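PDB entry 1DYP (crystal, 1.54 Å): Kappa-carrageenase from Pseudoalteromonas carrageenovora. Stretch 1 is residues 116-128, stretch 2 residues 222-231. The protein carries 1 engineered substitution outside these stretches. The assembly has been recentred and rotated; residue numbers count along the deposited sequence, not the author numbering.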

ATOM      1  N   ALA A 116      -2.999   2.940   3.138  1.00  5.41           N
ATOM      2  CA  ALA A 116      -1.726   2.424   2.671  1.00  5.36           C
ATOM      3  C   ALA A 116      -1.189   3.163   1.458  1.00  5.38           C
ATOM      4  O   ALA A 116      -1.942   3.583   0.579  1.00  5.46           O
ATOM      5  CB  ALA A 116      -1.863   0.935   2.338  1.00  5.41           C
ATOM      6  N   PHE A 117       0.127   3.326   1.444  1.00  5.31           N
ATOM      7  CA  PHE A 117       0.845   3.947   0.345  1.00  5.43           C
ATOM      8  C   PHE A 117       1.896   2.880   0.086  1.00  5.52           C
ATOM      9  O   PHE A 117       2.729   2.586   0.943  1.00  5.35           O
ATOM     10  CB  PHE A 117       1.469   5.274   0.786  1.00  5.37           C
ATOM     11  CG  PHE A 117       2.326   5.927  -0.264  1.00  5.46           C
ATOM     12  CD1 PHE A 117       1.985   5.866  -1.614  1.00  5.45           C
ATOM     13  CD2 PHE A 117       3.465   6.629   0.106  1.00  5.35           C
ATOM     14  CE1 PHE A 117       2.768   6.495  -2.581  1.00  5.66           C
ATOM     15  CE2 PHE A 117       4.255   7.263  -0.847  1.00  5.66           C
ATOM     16  CZ  PHE A 117       3.908   7.197  -2.195  1.00  5.49           C
ATOM     17  N   TRP A 118       1.836   2.282  -1.094  1.00  5.75           N
ATOM     18  CA  TRP A 118       2.737   1.193  -1.417  1.00  6.11           C
ATOM     19  C   TRP A 118       2.876   1.017  -2.917  1.00  6.39           C
ATOM     20  O   TRP A 118       2.320   1.782  -3.699  1.00  6.48           O
ATOM     21  CB  TRP A 118       2.186  -0.096  -0.792  1.00  6.54           C
ATOM     22  CG  TRP A 118       0.760  -0.403  -1.200  1.00  6.68           C
ATOM     23  CD1 TRP A 118      -0.326   0.415  -1.069  1.00  6.96           C
ATOM     24  CD2 TRP A 118       0.278  -1.613  -1.798  1.00  6.76           C
ATOM     25  NE1 TRP A 118      -1.454  -0.208  -1.551  1.00  7.04           N
ATOM     26  CE2 TRP A 118      -1.111  -1.454  -2.005  1.00  7.01           C
ATOM     27  CE3 TRP A 118       0.884  -2.816  -2.177  1.00  6.86           C
ATOM     28  CZ2 TRP A 118      -1.905  -2.453  -2.577  1.00  7.10           C
ATOM     29  CZ3 TRP A 118       0.092  -3.815  -2.746  1.00  7.21           C
ATOM     30  CH2 TRP A 118      -1.287  -3.623  -2.939  1.00  7.19           C
HETATM   31  N   MSE A 119       3.641   0.012  -3.310  1.00  6.43           N
HETATM   32  CA  MSE A 119       3.828  -0.281  -4.721  1.00  6.74           C
HETATM   33  C   MSE A 119       4.051  -1.777  -4.845  1.00  6.94           C
HETATM   34  O   MSE A 119       4.665  -2.403  -3.976  1.00  6.59           O
HETATM   35  CB  MSE A 119       5.012   0.509  -5.299  1.00  7.26           C
HETATM   36  CG  MSE A 119       6.361   0.238  -4.649  1.00  7.43           C
HETATM   37 SE   MSE A 119       7.712   1.504  -5.224  1.00  7.59          SE
HETATM   38  CE  MSE A 119       7.466   2.824  -3.826  1.00  8.24           C
ATOM     39  N   TYR A 120       3.529  -2.359  -5.914  1.00  7.09           N
ATOM     40  CA  TYR A 120       3.676  -3.787  -6.101  1.00  7.56           C
ATOM     41  C   TYR A 120       3.731  -4.146  -7.566  1.00  7.96           C
ATOM     42  O   TYR A 120       3.211  -3.427  -8.419  1.00  7.89           O
ATOM     43  CB  TYR A 120       2.524  -4.542  -5.423  1.00  7.74           C
ATOM     44  CG  TYR A 120       1.154  -4.335  -6.039  1.00  8.03           C
ATOM     45  CD1 TYR A 120       0.520  -3.091  -5.994  1.00  8.07           C
ATOM     46  CD2 TYR A 120       0.472  -5.399  -6.629  1.00  8.20           C
ATOM     47  CE1 TYR A 120      -0.763  -2.917  -6.513  1.00  8.30           C
ATOM     48  CE2 TYR A 120      -0.807  -5.236  -7.153  1.00  8.52           C
ATOM     49  CZ  TYR A 120      -1.420  -3.997  -7.090  1.00  8.37           C
ATOM     50  OH  TYR A 120      -2.696  -3.843  -7.595  1.00  8.76           O
ATOM     51  N   SER A 121       4.369  -5.273  -7.839  1.00  8.38           N
ATOM     52  CA  SER A 121       4.517  -5.761  -9.197  1.00  8.93           C
ATOM     53  C   SER A 121       3.491  -6.840  -9.467  1.00  9.46           C
ATOM     54  O   SER A 121       2.723  -7.232  -8.589  1.00  9.22           O
ATOM     55  CB  SER A 121       5.906  -6.369  -9.381  1.00  8.83           C
ATOM     56  OG  SER A 121       6.011  -7.586  -8.654  1.00  8.73           O
ATOM     57  N   THR A 122       3.478  -7.301 -10.709  1.00 10.24           N
ATOM     58  CA  THR A 122       2.606  -8.387 -11.098  1.00 10.87           C
ATOM     59  C   THR A 122       3.381  -9.600 -10.596  1.00 10.97           C
ATOM     60  O   THR A 122       4.560  -9.485 -10.252  1.00 11.01           O
ATOM     61  CB  THR A 122       2.489  -8.469 -12.620  1.00 11.26           C
ATOM     62  OG1 THR A 122       3.795  -8.348 -13.195  1.00 12.26           O
ATOM     63  CG2 THR A 122       1.599  -7.358 -13.148  1.00 11.55           C
ATOM     64  N   ILE A 123       2.727 -10.753 -10.533  1.00 11.03           N
ATOM     65  CA  ILE A 123       3.403 -11.961 -10.087  1.00 11.14           C
ATOM     66  C   ILE A 123       3.749 -12.756 -11.338  1.00 11.20           C
ATOM     67  O   ILE A 123       2.864 -13.104 -12.120  1.00 11.33           O
ATOM     68  CB  ILE A 123       2.497 -12.811  -9.172  1.00 11.34           C
ATOM     69  CG1 ILE A 123       2.129 -12.007  -7.921  1.00 11.44           C
ATOM     70  CG2 ILE A 123       3.211 -14.104  -8.786  1.00 11.45           C
ATOM     71  CD1 ILE A 123       1.188 -12.728  -6.977  1.00 12.03           C
ATOM     72  N   ASP A 124       5.038 -13.013 -11.537  1.00 11.19           N
ATOM     73  CA  ASP A 124       5.497 -13.760 -12.704  1.00 11.19           C
ATOM     74  C   ASP A 124       5.981 -15.133 -12.270  1.00 11.46           C
ATOM     75  O   ASP A 124       7.121 -15.291 -11.825  1.00 11.19           O
ATOM     76  CB  ASP A 124       6.636 -13.016 -13.402  1.00 11.23           C
ATOM     77  CG  ASP A 124       7.030 -13.657 -14.714  1.00 11.21           C
ATOM     78  OD1 ASP A 124       6.613 -14.806 -14.968  1.00 11.40           O
ATOM     79  OD2 ASP A 124       7.760 -13.012 -15.488  1.00 11.23           O
ATOM     80  N   ARG A 125       5.113 -16.126 -12.415  1.00 11.67           N
ATOM     81  CA  ARG A 125       5.447 -17.482 -12.014  1.00 12.45           C
ATOM     82  C   ARG A 125       6.340 -18.221 -13.009  1.00 12.36           C
ATOM     83  O   ARG A 125       6.692 -19.383 -12.789  1.00 12.46           O
ATOM     84  CB  ARG A 125       4.152 -18.256 -11.742  1.00 13.07           C
ATOM     85  CG  ARG A 125       3.281 -17.564 -10.685  1.00 14.56           C
ATOM     86  CD  ARG A 125       1.991 -18.318 -10.375  1.00 15.85           C
ATOM     87  NE  ARG A 125       1.073 -17.525  -9.551  1.00 17.16           N
ATOM     88  CZ  ARG A 125       1.263 -17.223  -8.269  1.00 17.52           C
ATOM     89  NH1 ARG A 125       2.345 -17.645  -7.630  1.00 18.16           N
ATOM     90  NH2 ARG A 125       0.364 -16.493  -7.620  1.00 18.19           N
ATOM     91  N   SER A 126       6.729 -17.548 -14.091  1.00 12.38           N
ATOM     92  CA  SER A 126       7.605 -18.166 -15.083  1.00 12.44           C
ATOM     93  C   SER A 126       9.061 -18.061 -14.635  1.00 12.50           C
ATOM     94  O   SER A 126       9.937 -18.719 -15.191  1.00 12.61           O
ATOM     95  CB  SER A 126       7.443 -17.499 -16.455  1.00 12.29           C
ATOM     96  OG  SER A 126       8.033 -16.213 -16.486  1.00 12.46           O
ATOM     97  N   LEU A 127       9.314 -17.222 -13.633  1.00 12.64           N
ATOM     98  CA  LEU A 127      10.662 -17.044 -13.098  1.00 12.64           C
ATOM     99  C   LEU A 127      10.865 -18.109 -12.030  1.00 12.82           C
ATOM    100  O   LEU A 127      10.489 -17.926 -10.873  1.00 12.76           O
ATOM    101  CB  LEU A 127      10.810 -15.646 -12.499  1.00 12.48           C
ATOM    102  CG  LEU A 127      10.718 -14.510 -13.521  1.00 12.23           C
ATOM    103  CD1 LEU A 127      10.657 -13.168 -12.803  1.00 12.20           C
ATOM    104  CD2 LEU A 127      11.916 -14.570 -14.459  1.00 12.60           C
ATOM    105  N   THR A 128      11.472 -19.223 -12.429  1.00 12.96           N
ATOM    106  CA  THR A 128      11.676 -20.351 -11.530  1.00 13.24           C
ATOM    107  C   THR A 128      13.110 -20.666 -11.123  1.00 13.27           C
ATOM    108  O   THR A 128      13.337 -21.611 -10.367  1.00 13.47           O
ATOM    109  CB  THR A 128      11.076 -21.622 -12.146  1.00 13.27           C
ATOM    110  OG1 THR A 128      11.722 -21.887 -13.399  1.00 13.59           O
ATOM    111  CG2 THR A 128       9.583 -21.440 -12.387  1.00 13.38           C
ATOM    112  N   HIS A 222      13.477  -5.184  -7.035  1.00  8.53           N
ATOM    113  CA  HIS A 222      13.996  -4.546  -8.239  1.00  8.89           C
ATOM    114  C   HIS A 222      13.019  -4.662  -9.407  1.00  8.99           C
ATOM    115  O   HIS A 222      13.287  -4.167 -10.506  1.00  9.20           O
ATOM    116  CB  HIS A 222      15.341  -5.164  -8.637  1.00  9.09           C
ATOM    117  CG  HIS A 222      16.369  -5.125  -7.551  1.00  9.37           C
ATOM    118  ND1 HIS A 222      16.555  -6.165  -6.666  1.00  9.63           N
ATOM    119  CD2 HIS A 222      17.246  -4.160  -7.187  1.00  9.44           C
ATOM    120  CE1 HIS A 222      17.502  -5.842  -5.804  1.00  9.55           C
ATOM    121  NE2 HIS A 222      17.937  -4.630  -6.096  1.00  9.66           N
ATOM    122  N   ARG A 223      11.889  -5.321  -9.172  1.00  8.93           N
ATOM    123  CA  ARG A 223      10.880  -5.479 -10.211  1.00  8.83           C
ATOM    124  C   ARG A 223      10.124  -4.178 -10.439  1.00  8.81           C
ATOM    125  O   ARG A 223      10.191  -3.256  -9.626  1.00  8.76           O
ATOM    126  CB  ARG A 223       9.884  -6.579  -9.830  1.00  9.05           C
ATOM    127  CG  ARG A 223      10.441  -7.987  -9.934  1.00  9.16           C
ATOM    128  CD  ARG A 223       9.432  -9.017  -9.460  1.00  9.05           C
ATOM    129  NE  ARG A 223       8.199  -9.001 -10.246  1.00  9.58           N
ATOM    130  CZ  ARG A 223       8.087  -9.456 -11.490  1.00  9.57           C
ATOM    131  NH1 ARG A 223       9.139  -9.972 -12.113  1.00  9.86           N
ATOM    132  NH2 ARG A 223       6.914  -9.405 -12.109  1.00  9.83           N
ATOM    133  N   GLN A 224       9.415  -4.114 -11.563  1.00  8.67           N
ATOM    134  CA  GLN A 224       8.613  -2.952 -11.914  1.00  8.60           C
ATOM    135  C   GLN A 224       7.366  -2.982 -11.043  1.00  8.38           C
ATOM    136  O   GLN A 224       6.628  -3.971 -11.040  1.00  8.32           O
ATOM    137  CB  GLN A 224       8.222  -3.020 -13.389  1.00  8.95           C
ATOM    138  CG  GLN A 224       9.371  -2.771 -14.345  1.00  9.58           C
ATOM    139  CD  GLN A 224       9.885  -1.354 -14.251  1.00  9.74           C
ATOM    140  OE1 GLN A 224       9.108  -0.399 -14.289  1.00  9.76           O
ATOM    141  NE2 GLN A 224      11.198  -1.205 -14.124  1.00 10.58           N
HETATM  142  N   MSE A 225       7.125  -1.900 -10.314  1.00  8.07           N
HETATM  143  CA  MSE A 225       5.982  -1.841  -9.415  1.00  8.03           C
HETATM  144  C   MSE A 225       5.078  -0.642  -9.665  1.00  7.57           C
HETATM  145  O   MSE A 225       5.549   0.446  -9.994  1.00  7.62           O
HETATM  146  CB  MSE A 225       6.483  -1.818  -7.969  1.00  8.40           C
HETATM  147  CG  MSE A 225       7.392  -2.997  -7.633  1.00  8.37           C
HETATM  148 SE   MSE A 225       8.307  -2.841  -5.931  1.00  8.67          SE
HETATM  149  CE  MSE A 225       9.796  -1.768  -6.522  1.00  9.08           C
ATOM    150  N   ASN A 226       3.774  -0.863  -9.515  1.00  7.48           N
ATOM    151  CA  ASN A 226       2.778   0.192  -9.692  1.00  7.29           C
ATOM    152  C   ASN A 226       2.586   0.907  -8.366  1.00  7.12           C
ATOM    153  O   ASN A 226       2.342   0.270  -7.344  1.00  7.13           O
ATOM    154  CB  ASN A 226       1.431  -0.387 -10.141  1.00  7.86           C
ATOM    155  CG  ASN A 226       1.520  -1.099 -11.470  1.00  8.09           C
ATOM    156  OD1 ASN A 226       2.003  -2.232 -11.551  1.00  9.00           O
ATOM    157  ND2 ASN A 226       1.065  -0.434 -12.527  1.00  8.20           N
ATOM    158  N   LEU A 227       2.693   2.233  -8.389  1.00  6.70           N
ATOM    159  CA  LEU A 227       2.536   3.034  -7.179  1.00  6.45           C
ATOM    160  C   LEU A 227       1.063   3.064  -6.802  1.00  6.53           C
ATOM    161  O   LEU A 227       0.210   3.420  -7.617  1.00  6.84           O
ATOM    162  CB  LEU A 227       3.052   4.446  -7.421  1.00  6.41           C
ATOM    163  CG  LEU A 227       3.254   5.273  -6.154  1.00  6.52           C
ATOM    164  CD1 LEU A 227       4.216   4.555  -5.205  1.00  6.60           C
ATOM    165  CD2 LEU A 227       3.797   6.638  -6.549  1.00  6.88           C
ATOM    166  N   THR A 228       0.772   2.722  -5.552  1.00  6.40           N
ATOM    167  CA  THR A 228      -0.610   2.630  -5.113  1.00  6.35           C
ATOM    168  C   THR A 228      -0.972   3.302  -3.792  1.00  6.16           C
ATOM    169  O   THR A 228      -0.195   3.313  -2.841  1.00  6.15           O
ATOM    170  CB  THR A 228      -0.998   1.138  -5.019  1.00  6.59           C
ATOM    171  OG1 THR A 228      -0.566   0.465  -6.209  1.00  6.60           O
ATOM    172  CG2 THR A 228      -2.499   0.964  -4.868  1.00  6.90           C
ATOM    173  N   LEU A 229      -2.172   3.870  -3.765  1.00  6.08           N
ATOM    174  CA  LEU A 229      -2.736   4.491  -2.574  1.00  6.07           C
ATOM    175  C   LEU A 229      -4.047   3.730  -2.407  1.00  5.97           C
ATOM    176  O   LEU A 229      -4.841   3.639  -3.344  1.00  5.98           O
ATOM    177  CB  LEU A 229      -3.004   5.979  -2.811  1.00  6.11           C
ATOM    178  CG  LEU A 229      -1.750   6.856  -2.903  1.00  6.34           C
ATOM    179  CD1 LEU A 229      -2.063   8.153  -3.636  1.00  6.81           C
ATOM    180  CD2 LEU A 229      -1.224   7.127  -1.501  1.00  6.34           C
ATOM    181  N   SER A 230      -4.270   3.150  -1.235  1.00  5.87           N
ATOM    182  CA  SER A 230      -5.494   2.390  -1.034  1.00  6.10           C
ATOM    183  C   SER A 230      -5.787   2.226   0.437  1.00  5.95           C
ATOM    184  O   SER A 230      -4.914   2.411   1.274  1.00  6.08           O
ATOM    185  CB  SER A 230      -5.363   1.003  -1.671  1.00  6.20           C
ATOM    186  OG  SER A 230      -4.320   0.263  -1.054  1.00  6.97           O
ATOM    187  N   GLN A 231      -7.028   1.881   0.748  1.00  5.75           N
ATOM    188  CA  GLN A 231      -7.407   1.668   2.133  1.00  5.80           C
ATOM    189  C   GLN A 231      -7.989   0.269   2.259  1.00  5.94           C
ATOM    190  O   GLN A 231      -8.973  -0.070   1.602  1.00  6.00           O
ATOM    191  CB  GLN A 231      -8.419   2.720   2.582  1.00  6.07           C
ATOM    192  CG  GLN A 231      -8.795   2.596   4.045  1.00  6.24           C
ATOM    193  CD  GLN A 231      -9.378   3.872   4.601  1.00  6.75           C
ATOM    194  OE1 GLN A 231      -8.647   4.800   4.953  1.00  7.38           O
ATOM    195  NE2 GLN A 231     -10.702   3.933   4.674  1.00  6.56           N
TER
HETATM  196  O   HOH W   1       0.917  -4.365  -9.950  1.00 12.36           O
HETATM  197  O   HOH W   2       4.982  -5.415 -12.564  1.00 18.02           O
HETATM  198  O   HOH W   3       8.335 -10.486 -14.859  1.00 14.34           O

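Neighbouring antiparallel strands are zipped by their backbones, but side chains decide how the seam is finished, and kappa-carrageenase illustrates this well. The strand that includes Ala116 to Tyr120 runs antiparallel to the one that includes Asn226 to Gln231, and paired hydrogen bonds recur at every second residue; at the centre, Trp118 N donates to Thr228 O (2.9 Å) and Thr228 N to Trp118 O (2.6 Å).

Arg223, which loses the most surface to the other stretch, works just beyond this ladder. Its CA-to-CB bond points toward stretch 1, and its long chain carries the guanidinium to two acceptors lying near the group's plane: NE donates to Ser121 OG (3.1 Å) and NH2 to Thr122 O (3.0 Å). A water joins Arg223 NH1 to Asp124 OD2, accepting from the first and donating to the second.

Met119, a selenomethionine, is buried on the face it shares with Phe117, Leu227 and Leu229. Its flexible, apolar chain suits this setting: CB packs 3.8 Å from Met225 CB, and CE reaches Leu227 CD1 at 3.9 Å.

Thr228 serves the other face. Its CB lies over the five-membered ring of Trp118, 4.0 Å from the centroid, while OG1 donates to Asn226 O (3.1 Å) within its own strand. The indole's edge remains free to bond, and Trp118 NE1 donates to Ser230 OG at 2.9 Å.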